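PDB 2YV3: aspartate-semialdehyde dehydrogenase from Thermus thermophilus, which probably catalyses the NADPH-dependent reductive dephosphorylation of L-aspartyl-4-phosphate to L-aspartate-semialdehyde, a shared step in the biosynthesis of lysine, methionine and threonine. Local coordinates for residues T9-R14 and D310-G315; G13-K18 and T234-A239; L166-R171 and A177-A182; H170-G175 and L187-I192. All coordinates share one frame; numbering follows the deposited sequence.

Interaction 1: residues T9-R14 and D310-G315; sequences TGAVGR and DQLLKG
L312 extends its CG–CD1 bond away from CA (chi2 -177°), which leaves the two methyls forked across the first turn of helix 11-22, one over A11 and the other over V12. V12 is turned with CG1 opposite its own backbone N (chi1 173°), and this places CG2 on the side where the leucine arrives. One methyl, L312 CD2, rests on the backbone between the two residues, 3.2 Å from V12 N and 3.3 Å from A11 C, and also meets V12 CG2 at 3.4 Å. The other branch, L312 CD1, lies 3.5 Å from A11 CB. The contact is therefore carried by a single forked side chain, with G315 adding a lesser touch beside V12. On one side the helix begins with G10 as its N-cap, and R14 N donates to G10 O at 2.7 Å. On the other, D310 OD2 accepts weak bonds from L312 N and L313 N, a cap that helps fix the turn from which the leucine projects. Neighbouring Q311 gives its OE1 to S155 OG and packs on C125, the predicted acyl-thioester cysteine. T9 to V12 and Q311 are all predicted NADP(+)-binding residues, so the leucine joins two walls of one probable cofactor pocket, the first being the glycine-rich turn at the start of the first helix of a Rossmann fold.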
loop_
_atom_site.group_PDB
_atom_site.type_symbol
_atom_site.label_atom_id
_atom_site.label_comp_id
_atom_site.label_asym_id
_atom_site.label_seq_id
_atom_site.Cartn_x
_atom_site.Cartn_y
_atom_site.Cartn_z
ATOM N N THR A 9 1.197 9.010 29.358
ATOM C CA THR A 9 2.453 8.635 28.691
ATOM C C THR A 9 2.480 7.893 27.342
ATOM O O THR A 9 3.556 7.571 26.822
ATOM C CB THR A 9 3.317 7.861 29.683
ATOM O OG1 THR A 9 2.795 6.544 29.856
ATOM C CG2 THR A 9 3.293 8.564 31.037
ATOM N N GLY A 10 1.314 7.636 26.765
ATOM C CA GLY A 10 1.258 6.941 25.488
ATOM C C GLY A 10 1.312 7.874 24.289
ATOM O O GLY A 10 1.360 9.098 24.439
ATOM N N ALA A 11 1.297 7.294 23.092
ATOM C CA ALA A 11 1.341 8.082 21.869
ATOM C C ALA A 11 0.105 8.977 21.774
ATOM O O ALA A 11 0.201 10.174 21.578
ATOM C CB ALA A 11 1.419 7.164 20.676
ATOM N N VAL A 12 -1.064 8.384 21.918
ATOM C CA VAL A 12 -2.293 9.146 21.875
ATOM C C VAL A 12 -2.322 10.095 23.086
ATOM O O VAL A 12 -2.449 11.316 22.932
ATOM C CB VAL A 12 -3.526 8.192 21.906
ATOM C CG1 VAL A 12 -4.817 8.984 22.031
ATOM C CG2 VAL A 12 -3.543 7.334 20.650
ATOM N N GLY A 13 -2.202 9.525 24.286
ATOM C CA GLY A 13 -2.213 10.327 25.503
ATOM C C GLY A 13 -1.304 11.541 25.428
ATOM O O GLY A 13 -1.652 12.646 25.866
ATOM N N ARG A 14 -0.115 11.335 24.872
ATOM C CA ARG A 14 0.828 12.432 24.713
ATOM C C ARG A 14 0.330 13.437 23.681
ATOM O O ARG A 14 0.493 14.637 23.870
ATOM C CB ARG A 14 2.210 11.914 24.326
ATOM C CG ARG A 14 3.157 11.845 25.497
ATOM C CD ARG A 14 4.547 11.466 25.048
ATOM N NE ARG A 14 5.521 11.747 26.098
ATOM C CZ ARG A 14 5.518 11.179 27.300
ATOM N NH1 ARG A 14 4.587 10.285 27.611
ATOM N NH2 ARG A 14 6.446 11.511 28.195
ATOM N N ASP A 310 -3.368 12.019 9.665
ATOM C CA ASP A 310 -2.399 11.724 10.709
ATOM C C ASP A 310 -3.039 10.698 11.620
ATOM O O ASP A 310 -4.162 10.885 12.084
ATOM C CB ASP A 310 -2.038 12.975 11.508
ATOM C CG ASP A 310 -1.003 12.691 12.583
ATOM O OD1 ASP A 310 0.214 12.886 12.341
ATOM O OD2 ASP A 310 -1.407 12.245 13.674
ATOM N N GLN A 311 -2.312 9.615 11.873
ATOM C CA GLN A 311 -2.804 8.515 12.696
ATOM C C GLN A 311 -2.907 8.804 14.206
ATOM O O GLN A 311 -3.787 8.273 14.876
ATOM C CB GLN A 311 -1.933 7.288 12.430
ATOM C CG GLN A 311 -2.430 6.001 13.036
ATOM C CD GLN A 311 -2.031 5.843 14.483
ATOM O OE1 GLN A 311 -0.968 6.321 14.904
ATOM N NE2 GLN A 311 -2.870 5.153 15.259
ATOM N N LEU A 312 -2.030 9.640 14.750
ATOM C CA LEU A 312 -2.122 9.960 16.168
ATOM C C LEU A 312 -3.106 11.085 16.415
ATOM O O LEU A 312 -3.474 11.359 17.549
ATOM C CB LEU A 312 -0.761 10.352 16.734
ATOM C CG LEU A 312 -0.192 9.257 17.636
ATOM C CD1 LEU A 312 1.114 9.707 18.231
ATOM C CD2 LEU A 312 -1.190 8.940 18.745
ATOM N N LEU A 313 -3.529 11.741 15.346
ATOM C CA LEU A 313 -4.471 12.835 15.479
ATOM C C LEU A 313 -5.893 12.338 15.280
ATOM O O LEU A 313 -6.843 12.956 15.742
ATOM C CB LEU A 313 -4.125 13.963 14.493
ATOM C CG LEU A 313 -2.943 14.854 14.904
ATOM C CD1 LEU A 313 -2.865 16.046 13.989
ATOM C CD2 LEU A 313 -3.129 15.345 16.308
ATOM N N LYS A 314 -6.038 11.213 14.587
ATOM C CA LYS A 314 -7.359 10.624 14.391
ATOM C C LYS A 314 -7.444 9.526 15.455
ATOM O O LYS A 314 -7.738 8.349 15.227
ATOM C CB LYS A 314 -7.522 10.120 12.956
ATOM C CG LYS A 314 -7.484 11.288 11.936
ATOM C CD LYS A 314 -8.290 12.523 12.406
ATOM C CE LYS A 314 -9.784 12.338 12.142
ATOM N NZ LYS A 314 -10.695 13.317 12.825
ATOM N N GLY A 315 -7.115 10.003 16.642
ATOM C CA GLY A 315 -7.131 9.252 17.864
ATOM C C GLY A 315 -7.481 10.406 18.781
ATOM O O GLY A 315 -8.621 10.514 19.255
#

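Interaction 2: residues G13-K18 and T234-A239; sequences GREILK and TLRAHA
E15 and R236 reach for each other from opposite directions, and their charged ends meet between two backbones whose nearest CA atoms, those of the same two residues, are still 11.7 Å apart. R236 NH1 donates to E15 OE1 at 2.6 Å with an N-H...O angle of 143°. The nitrogen lies nearly on the extension of the E15 CD–OE1 bond, while the carboxylate is turned 55° out of the guanidinium plane, so the pairing is single-pronged rather than a flat two-bond fork. A bend at chi2 (-46°) curls the glutamate's carboxylate so that OE1 can face R236 while E15 OE2 reaches K18 NZ at 2.5 Å. This makes a salt-bridge network running from the first helix of the nucleotide-binding domain to the loop that enters strand 237-246 of the dimerisation domain. The carboxylate sits between two positive groups, K18 NZ and R236 NH1, which are 6.4 Å apart, and their charges would be expected to favour its ionised form. R236 is steadied by a second acid, its NE forming a salt bridge with D310 OD1, and probably by a backbone hydrogen bond with Q311. The arginine lies two residues before H238, the predicted proton acceptor, and the preceding L235 packs on F189 of the second subunit.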
loop_
_atom_site.group_PDB
_atom_site.type_symbol
_atom_site.label_atom_id
_atom_site.label_comp_id
_atom_site.label_asym_id
_atom_site.label_seq_id
_atom_site.Cartn_x
_atom_site.Cartn_y
_atom_site.Cartn_z
ATOM N N GLY A 13 -2.202 9.525 24.286
ATOM C CA GLY A 13 -2.213 10.327 25.503
ATOM C C GLY A 13 -1.304 11.541 25.428
ATOM O O GLY A 13 -1.652 12.646 25.866
ATOM N N ARG A 14 -0.115 11.335 24.872
ATOM C CA ARG A 14 0.828 12.432 24.713
ATOM C C ARG A 14 0.330 13.437 23.681
ATOM O O ARG A 14 0.493 14.637 23.870
ATOM C CB ARG A 14 2.210 11.914 24.326
ATOM C CG ARG A 14 3.157 11.845 25.497
ATOM C CD ARG A 14 4.547 11.466 25.048
ATOM N NE ARG A 14 5.521 11.747 26.098
ATOM C CZ ARG A 14 5.518 11.179 27.300
ATOM N NH1 ARG A 14 4.587 10.285 27.611
ATOM N NH2 ARG A 14 6.446 11.511 28.195
ATOM N N GLU A 15 -0.263 12.969 22.586
ATOM C CA GLU A 15 -0.782 13.917 21.613
ATOM C C GLU A 15 -2.027 14.543 22.239
ATOM O O GLU A 15 -2.311 15.718 22.038
ATOM C CB GLU A 15 -1.125 13.241 20.272
ATOM C CG GLU A 15 0.067 12.599 19.534
ATOM C CD GLU A 15 1.335 13.478 19.467
ATOM O OE1 GLU A 15 2.219 13.203 18.618
ATOM O OE2 GLU A 15 1.460 14.432 20.261
ATOM N N ILE A 16 -2.755 13.759 23.021
ATOM C CA ILE A 16 -3.944 14.273 23.678
ATOM C C ILE A 16 -3.656 15.543 24.485
ATOM O O ILE A 16 -4.548 16.363 24.668
ATOM C CB ILE A 16 -4.582 13.218 24.606
ATOM C CG1 ILE A 16 -5.031 12.011 23.783
ATOM C CG2 ILE A 16 -5.775 13.804 25.317
ATOM C CD1 ILE A 16 -5.672 10.909 24.584
ATOM N N LEU A 17 -2.428 15.725 24.967
ATOM C CA LEU A 17 -2.131 16.939 25.726
ATOM C C LEU A 17 -1.994 18.121 24.786
ATOM O O LEU A 17 -2.602 19.170 25.007
ATOM C CB LEU A 17 -0.857 16.786 26.585
ATOM C CG LEU A 17 0.578 17.324 26.324
ATOM C CD1 LEU A 17 1.204 16.649 25.117
ATOM C CD2 LEU A 17 0.584 18.839 26.160
ATOM N N LYS A 18 -1.228 17.952 23.715
ATOM C CA LYS A 18 -1.037 19.056 22.794
ATOM C C LYS A 18 -2.247 19.532 21.988
ATOM O O LYS A 18 -2.463 20.738 21.899
ATOM C CB LYS A 18 0.157 18.796 21.872
ATOM C CG LYS A 18 0.106 17.542 21.075
ATOM C CD LYS A 18 1.397 17.406 20.283
ATOM C CE LYS A 18 2.630 17.276 21.170
ATOM N NZ LYS A 18 2.725 15.936 21.817
ATOM N N THR A 234 6.457 3.710 7.726
ATOM C CA THR A 234 6.101 5.104 7.863
ATOM C C THR A 234 5.887 5.424 9.337
ATOM O O THR A 234 5.371 4.613 10.085
ATOM C CB THR A 234 4.862 5.415 7.027
ATOM O OG1 THR A 234 5.147 5.089 5.666
ATOM C CG2 THR A 234 4.543 6.882 7.065
ATOM N N LEU A 235 6.328 6.602 9.753
ATOM C CA LEU A 235 6.202 7.018 11.134
ATOM C C LEU A 235 4.769 7.085 11.631
ATOM O O LEU A 235 4.266 6.122 12.182
ATOM C CB LEU A 235 6.852 8.390 11.355
ATOM C CG LEU A 235 8.363 8.548 11.504
ATOM C CD1 LEU A 235 8.883 7.415 12.387
ATOM C CD2 LEU A 235 9.038 8.545 10.166
ATOM N N ARG A 236 4.108 8.221 11.413
ATOM C CA ARG A 236 2.753 8.427 11.924
ATOM C C ARG A 236 1.547 8.632 11.002
ATOM O O ARG A 236 0.461 8.888 11.517
ATOM C CB ARG A 236 2.790 9.582 12.942
ATOM C CG ARG A 236 3.790 10.704 12.604
ATOM C CD ARG A 236 3.850 11.734 13.723
ATOM N NE ARG A 236 2.555 12.371 13.946
ATOM C CZ ARG A 236 2.196 12.978 15.072
ATOM N NH1 ARG A 236 3.032 13.035 16.106
ATOM N NH2 ARG A 236 1.002 13.536 15.160
ATOM N N ALA A 237 1.695 8.488 9.682
ATOM C CA ALA A 237 0.554 8.716 8.773
ATOM C C ALA A 237 -0.086 7.509 8.058
ATOM O O ALA A 237 0.590 6.720 7.392
ATOM C CB ALA A 237 0.947 9.765 7.734
ATOM N N HIS A 238 -1.400 7.378 8.163
ATOM C CA HIS A 238 -2.088 6.266 7.501
ATOM C C HIS A 238 -2.531 6.563 6.070
ATOM O O HIS A 238 -3.175 7.565 5.819
ATOM C CB HIS A 238 -3.334 5.847 8.283
ATOM C CG HIS A 238 -3.063 4.932 9.436
ATOM N ND1 HIS A 238 -4.063 4.485 10.275
ATOM C CD2 HIS A 238 -1.915 4.389 9.899
ATOM C CE1 HIS A 238 -3.543 3.709 11.206
ATOM N NE2 HIS A 238 -2.240 3.635 11.002
ATOM N N ALA A 239 -2.200 5.676 5.136
ATOM C CA ALA A 239 -2.619 5.840 3.746
ATOM C C ALA A 239 -3.635 4.755 3.372
ATOM O O ALA A 239 -3.577 3.637 3.873
ATOM C CB ALA A 239 -1.423 5.754 2.834
#

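Interaction 3: residues L166-R171 and A177-A182; sequences LTETHR and APKAEA
E168 offers its carboxylate to the backbone of K179, whose N points to E168 OE2 with an N-H...O angle of 132°. A hydrogen bond there is probable, though its modelled length is doubtful, and it is the packing as a whole that ties helix 159-173 of the dimerisation domain to the irregular chain doubling back along it. A bend at chi2 (-47°) curls the glutamate round to reach this N-H, and P178 CB stands 3.9 Å from E168 OE2. One turn further along the helix, R171 turns its guanidinium over the same loop: the group has P178 CA over one face and K179 CB at its edge, in plane. A177 O is near R171 NH2 but poorly aligned for a hydrogen bond. Within the helix R171 NH1 is placed to pair with E168 OE1, though its modelled position is less sure, so the glutamate appears to use one oxygen on the loop and the other on the arginine that lies against it. Past CD the lysine turns off toward E181, and K179 NZ makes a long ion pair with E181 OE1. Beyond this shell P178 and A180 pack on P186, while the helix meets the second subunit through T169 on its own counterpart. Further toward the helix start, E164 holds the loop's continuation, its OE1 accepting from A182 N and its OE2, weakly, from E181 N.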
loop_
_atom_site.group_PDB
_atom_site.type_symbol
_atom_site.label_atom_id
_atom_site.label_comp_id
_atom_site.label_asym_id
_atom_site.label_seq_id
_atom_site.Cartn_x
_atom_site.Cartn_y
_atom_site.Cartn_z
ATOM N N LEU A 166 12.798 3.408 13.659
ATOM C CA LEU A 166 13.924 4.301 13.493
ATOM C C LEU A 166 15.217 3.526 13.661
ATOM O O LEU A 166 16.057 3.469 12.759
ATOM C CB LEU A 166 13.873 5.433 14.533
ATOM C CG LEU A 166 12.668 6.383 14.558
ATOM C CD1 LEU A 166 12.769 7.257 15.786
ATOM C CD2 LEU A 166 12.600 7.223 13.273
ATOM N N THR A 167 15.361 2.938 14.841
ATOM C CA THR A 167 16.523 2.161 15.192
ATOM C C THR A 167 16.727 0.994 14.245
ATOM O O THR A 167 17.829 0.758 13.792
ATOM C CB THR A 167 16.406 1.650 16.650
ATOM O OG1 THR A 167 17.403 0.657 16.902
ATOM C CG2 THR A 167 15.047 1.049 16.893
ATOM N N GLU A 168 15.672 0.267 13.921
ATOM C CA GLU A 168 15.815 -0.872 13.022
ATOM C C GLU A 168 16.254 -0.513 11.610
ATOM O O GLU A 168 17.187 -1.115 11.074
ATOM C CB GLU A 168 14.514 -1.675 12.970
ATOM C CG GLU A 168 14.192 -2.396 14.281
ATOM C CD GLU A 168 15.400 -3.146 14.858
ATOM O OE1 GLU A 168 16.123 -2.553 15.696
ATOM O OE2 GLU A 168 15.634 -4.318 14.462
ATOM N N THR A 169 15.582 0.456 10.997
ATOM C CA THR A 169 15.941 0.859 9.647
ATOM C C THR A 169 17.394 1.320 9.704
ATOM O O THR A 169 18.115 1.284 8.708
ATOM C CB THR A 169 15.044 2.017 9.129
ATOM O OG1 THR A 169 13.663 1.694 9.334
ATOM C CG2 THR A 169 15.267 2.236 7.638
ATOM N N HIS A 170 17.819 1.725 10.895
ATOM C CA HIS A 170 19.179 2.208 11.099
ATOM C C HIS A 170 20.213 1.092 11.050
ATOM O O HIS A 170 21.240 1.191 10.367
ATOM C CB HIS A 170 19.290 2.948 12.435
ATOM C CG HIS A 170 20.397 3.956 12.463
ATOM N ND1 HIS A 170 20.285 5.172 13.106
ATOM C CD2 HIS A 170 21.630 3.939 11.901
ATOM C CE1 HIS A 170 21.400 5.860 12.937
ATOM N NE2 HIS A 170 22.232 5.134 12.208
ATOM N N ARG A 171 19.949 0.030 11.792
ATOM C CA ARG A 171 20.860 -1.095 11.800
ATOM C C ARG A 171 20.833 -1.750 10.415
ATOM O O ARG A 171 21.860 -2.210 9.925
ATOM C CB ARG A 171 20.459 -2.058 12.913
ATOM C CG ARG A 171 20.770 -1.532 14.327
ATOM C CD ARG A 171 20.103 -2.427 15.353
ATOM N NE ARG A 171 20.265 -3.833 14.985
ATOM C CZ ARG A 171 19.410 -4.802 15.304
ATOM N NH1 ARG A 171 18.320 -4.517 16.004
ATOM N NH2 ARG A 171 19.640 -6.054 14.916
ATOM N N ALA A 177 21.091 -7.646 10.684
ATOM C CA ALA A 177 19.705 -8.068 10.447
ATOM C C ALA A 177 18.748 -7.465 11.454
ATOM O O ALA A 177 18.943 -7.591 12.668
ATOM C CB ALA A 177 19.592 -9.598 10.480
ATOM N N PRO A 178 17.690 -6.801 10.957
ATOM C CA PRO A 178 16.695 -6.171 11.827
ATOM C C PRO A 178 16.157 -7.097 12.910
ATOM O O PRO A 178 15.839 -8.252 12.660
ATOM C CB PRO A 178 15.616 -5.698 10.838
ATOM C CG PRO A 178 15.800 -6.607 9.643
ATOM C CD PRO A 178 17.298 -6.673 9.539
ATOM N N LYS A 179 16.090 -6.570 14.123
ATOM C CA LYS A 179 15.583 -7.303 15.275
ATOM C C LYS A 179 14.081 -7.040 15.433
ATOM O O LYS A 179 13.683 -6.192 16.242
ATOM C CB LYS A 179 16.284 -6.834 16.554
ATOM C CG LYS A 179 17.698 -7.315 16.762
ATOM C CD LYS A 179 18.324 -6.629 17.978
ATOM C CE LYS A 179 17.417 -6.706 19.218
ATOM N NZ LYS A 179 17.938 -5.946 20.402
ATOM N N ALA A 180 13.253 -7.744 14.662
ATOM C CA ALA A 180 11.805 -7.571 14.749
ATOM C C ALA A 180 11.325 -7.891 16.164
ATOM O O ALA A 180 11.632 -8.960 16.702
ATOM C CB ALA A 180 11.117 -8.483 13.753
ATOM N N GLU A 181 10.568 -6.973 16.763
ATOM C CA GLU A 181 10.076 -7.176 18.121
ATOM C C GLU A 181 8.696 -6.611 18.332
ATOM O O GLU A 181 7.880 -7.208 19.023
ATOM C CB GLU A 181 10.975 -6.487 19.143
ATOM C CG GLU A 181 12.449 -6.425 18.803
ATOM C CD GLU A 181 13.261 -7.495 19.502
ATOM O OE1 GLU A 181 14.351 -7.146 20.013
ATOM O OE2 GLU A 181 12.814 -8.673 19.532
ATOM N N ALA A 182 8.455 -5.436 17.757
ATOM C CA ALA A 182 7.192 -4.728 17.921
ATOM C C ALA A 182 6.146 -5.043 16.865
ATOM O O ALA A 182 4.978 -4.666 16.990
ATOM C CB ALA A 182 7.463 -3.232 17.953
#

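Interaction 4: residues H170-G175 and L187-I192; sequences HRFLHG and LPFNVI
F172 and F189 form the closer-packed part of this contact, their rings meeting along one side, where CD2 and CE2 of F172 lie against CD2 and CE2 of F189. The centroids are 4.9 Å apart and the planes are inclined by 41°, an oblique pairing intermediate between a stack and a T-shape. F172 swings its ring out from the helix with CG opposite its backbone N (chi1 -177°), toward the incoming loop. L173 completes the apolar patch: its CD2 lies at the edge of both rings, 3.7 Å from F189 CE2. The looser, more open side is the outer part of the F172 ring, where CD1 and CE1 are turned away from F189 and the residue as a whole stays partly exposed. Packing also slackens toward P188, whose ring comes no nearer than 4.5 Å to the helix end and leans instead on E168 and T169, one turn earlier. G175, with positive phi, is the first residue to leave helical angles. Both sides of the contact border the second subunit, L173 packing on its L166 and F189 on its P233, while H174 meets H170 of that subunit. With only carbon atoms touching, the chemistry implies a join made by shape and the exclusion of water, without a directional bond to set the angle between the rings.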
loop_
_atom_site.group_PDB
_atom_site.type_symbol
_atom_site.label_atom_id
_atom_site.label_comp_id
_atom_site.label_asym_id
_atom_site.label_seq_id
_atom_site.Cartn_x
_atom_site.Cartn_y
_atom_site.Cartn_z
ATOM N N HIS A 170 17.819 1.725 10.895
ATOM C CA HIS A 170 19.179 2.208 11.099
ATOM C C HIS A 170 20.213 1.092 11.050
ATOM O O HIS A 170 21.240 1.191 10.367
ATOM C CB HIS A 170 19.290 2.948 12.435
ATOM C CG HIS A 170 20.397 3.956 12.463
ATOM N ND1 HIS A 170 20.285 5.172 13.106
ATOM C CD2 HIS A 170 21.630 3.939 11.901
ATOM C CE1 HIS A 170 21.400 5.860 12.937
ATOM N NE2 HIS A 170 22.232 5.134 12.208
ATOM N N ARG A 171 19.949 0.030 11.792
ATOM C CA ARG A 171 20.860 -1.095 11.800
ATOM C C ARG A 171 20.833 -1.750 10.415
ATOM O O ARG A 171 21.860 -2.210 9.925
ATOM C CB ARG A 171 20.459 -2.058 12.913
ATOM C CG ARG A 171 20.770 -1.532 14.327
ATOM C CD ARG A 171 20.103 -2.427 15.353
ATOM N NE ARG A 171 20.265 -3.833 14.985
ATOM C CZ ARG A 171 19.410 -4.802 15.304
ATOM N NH1 ARG A 171 18.320 -4.517 16.004
ATOM N NH2 ARG A 171 19.640 -6.054 14.916
ATOM N N PHE A 172 19.663 -1.750 9.777
ATOM C CA PHE A 172 19.515 -2.297 8.421
ATOM C C PHE A 172 20.607 -1.653 7.537
ATOM O O PHE A 172 21.465 -2.342 6.996
ATOM C CB PHE A 172 18.121 -1.961 7.847
ATOM C CG PHE A 172 17.868 -2.556 6.484
ATOM C CD1 PHE A 172 17.554 -3.901 6.341
ATOM C CD2 PHE A 172 18.050 -1.793 5.332
ATOM C CE1 PHE A 172 17.438 -4.485 5.072
ATOM C CE2 PHE A 172 17.936 -2.369 4.055
ATOM C CZ PHE A 172 17.634 -3.714 3.925
ATOM N N LEU A 173 20.575 -0.328 7.406
ATOM C CA LEU A 173 21.568 0.388 6.609
ATOM C C LEU A 173 23.010 0.063 6.962
ATOM O O LEU A 173 23.913 0.322 6.171
ATOM C CB LEU A 173 21.363 1.896 6.738
ATOM C CG LEU A 173 20.290 2.469 5.820
ATOM C CD1 LEU A 173 20.704 2.202 4.372
ATOM C CD2 LEU A 173 18.946 1.834 6.102
ATOM N N HIS A 174 23.223 -0.507 8.142
ATOM C CA HIS A 174 24.571 -0.834 8.592
ATOM C C HIS A 174 24.930 -2.309 8.487
ATOM O O HIS A 174 26.004 -2.722 8.915
ATOM C CB HIS A 174 24.774 -0.353 10.029
ATOM C CG HIS A 174 24.850 1.136 10.157
ATOM N ND1 HIS A 174 25.770 1.894 9.466
ATOM C CD2 HIS A 174 24.130 2.005 10.904
ATOM C CE1 HIS A 174 25.614 3.167 9.783
ATOM N NE2 HIS A 174 24.625 3.262 10.654
ATOM N N GLY A 175 24.021 -3.098 7.928
ATOM C CA GLY A 175 24.287 -4.512 7.752
ATOM C C GLY A 175 23.563 -5.476 8.661
ATOM O O GLY A 175 22.980 -6.447 8.177
ATOM N N LEU A 187 9.908 -4.773 10.059
ATOM C CA LEU A 187 9.278 -3.842 9.124
ATOM C C LEU A 187 10.182 -2.931 8.295
ATOM O O LEU A 187 9.717 -2.311 7.342
ATOM C CB LEU A 187 8.234 -2.982 9.848
ATOM C CG LEU A 187 7.425 -2.017 8.957
ATOM C CD1 LEU A 187 6.500 -2.788 8.021
ATOM C CD2 LEU A 187 6.620 -1.091 9.833
ATOM N N PRO A 188 11.476 -2.824 8.634
ATOM C CA PRO A 188 12.286 -1.933 7.789
ATOM C C PRO A 188 12.347 -2.424 6.343
ATOM O O PRO A 188 12.677 -3.573 6.093
ATOM C CB PRO A 188 13.645 -1.942 8.483
ATOM C CG PRO A 188 13.271 -2.079 9.914
ATOM C CD PRO A 188 12.193 -3.151 9.876
ATOM N N PHE A 189 12.003 -1.547 5.405
ATOM C CA PHE A 189 11.995 -1.869 3.978
ATOM C C PHE A 189 11.138 -3.077 3.655
ATOM O O PHE A 189 11.569 -4.016 2.996
ATOM C CB PHE A 189 13.428 -2.079 3.504
ATOM C CG PHE A 189 14.205 -0.811 3.426
ATOM C CD1 PHE A 189 13.913 0.127 2.443
ATOM C CD2 PHE A 189 15.181 -0.519 4.361
ATOM C CE1 PHE A 189 14.586 1.339 2.396
ATOM C CE2 PHE A 189 15.861 0.694 4.323
ATOM C CZ PHE A 189 15.561 1.625 3.338
ATOM N N ASN A 190 9.898 -3.046 4.098
ATOM C CA ASN A 190 9.045 -4.187 3.860
ATOM C C ASN A 190 7.599 -3.875 4.207
ATOM O O ASN A 190 7.305 -2.840 4.804
ATOM C CB ASN A 190 9.553 -5.336 4.721
ATOM C CG ASN A 190 8.716 -6.575 4.590
ATOM O OD1 ASN A 190 8.418 -7.015 3.487
ATOM N ND2 ASN A 190 8.339 -7.157 5.725
ATOM N N VAL A 191 6.678 -4.749 3.831
ATOM C CA VAL A 191 5.304 -4.493 4.204
ATOM C C VAL A 191 4.741 -5.787 4.760
ATOM O O VAL A 191 5.100 -6.869 4.297
ATOM C CB VAL A 191 4.468 -3.934 2.999
ATOM C CG1 VAL A 191 5.063 -2.614 2.554
ATOM C CG2 VAL A 191 4.415 -4.936 1.835
ATOM N N ILE A 192 3.880 -5.667 5.767
ATOM C CA ILE A 192 3.290 -6.827 6.445
ATOM C C ILE A 192 1.799 -6.827 6.186
ATOM O O ILE A 192 1.085 -6.022 6.760
ATOM C CB ILE A 192 3.506 -6.730 7.992
ATOM C CG1 ILE A 192 4.958 -6.391 8.299
ATOM C CG2 ILE A 192 3.212 -8.054 8.664
ATOM C CD1 ILE A 192 5.123 -5.636 9.546
#

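In the fold
Starting at the N terminus, the first helix of the nucleotide-binding domain supplies both long-range closures. Interaction 1 brings 9-14 to 310-315 across 295 intervening residues, and interaction 2, sharing G13 and R14, brings 13-18 to 234-239 inside that span; the two touch and together join this domain to the ends of neighbouring strands 237-246 and 302-310 of the dimerisation domain. Nested within both loops are the short closures at the end of helix 159-173. Interaction 3 returns the chain at 177-182, and interaction 4, sharing H170 and R171, reaches on to 187-192. L235 of interaction 2 packs on L166 of interaction 3, although their centres are about 20 Å apart. Interactions 2, 3 and 4 all touch the second subunit.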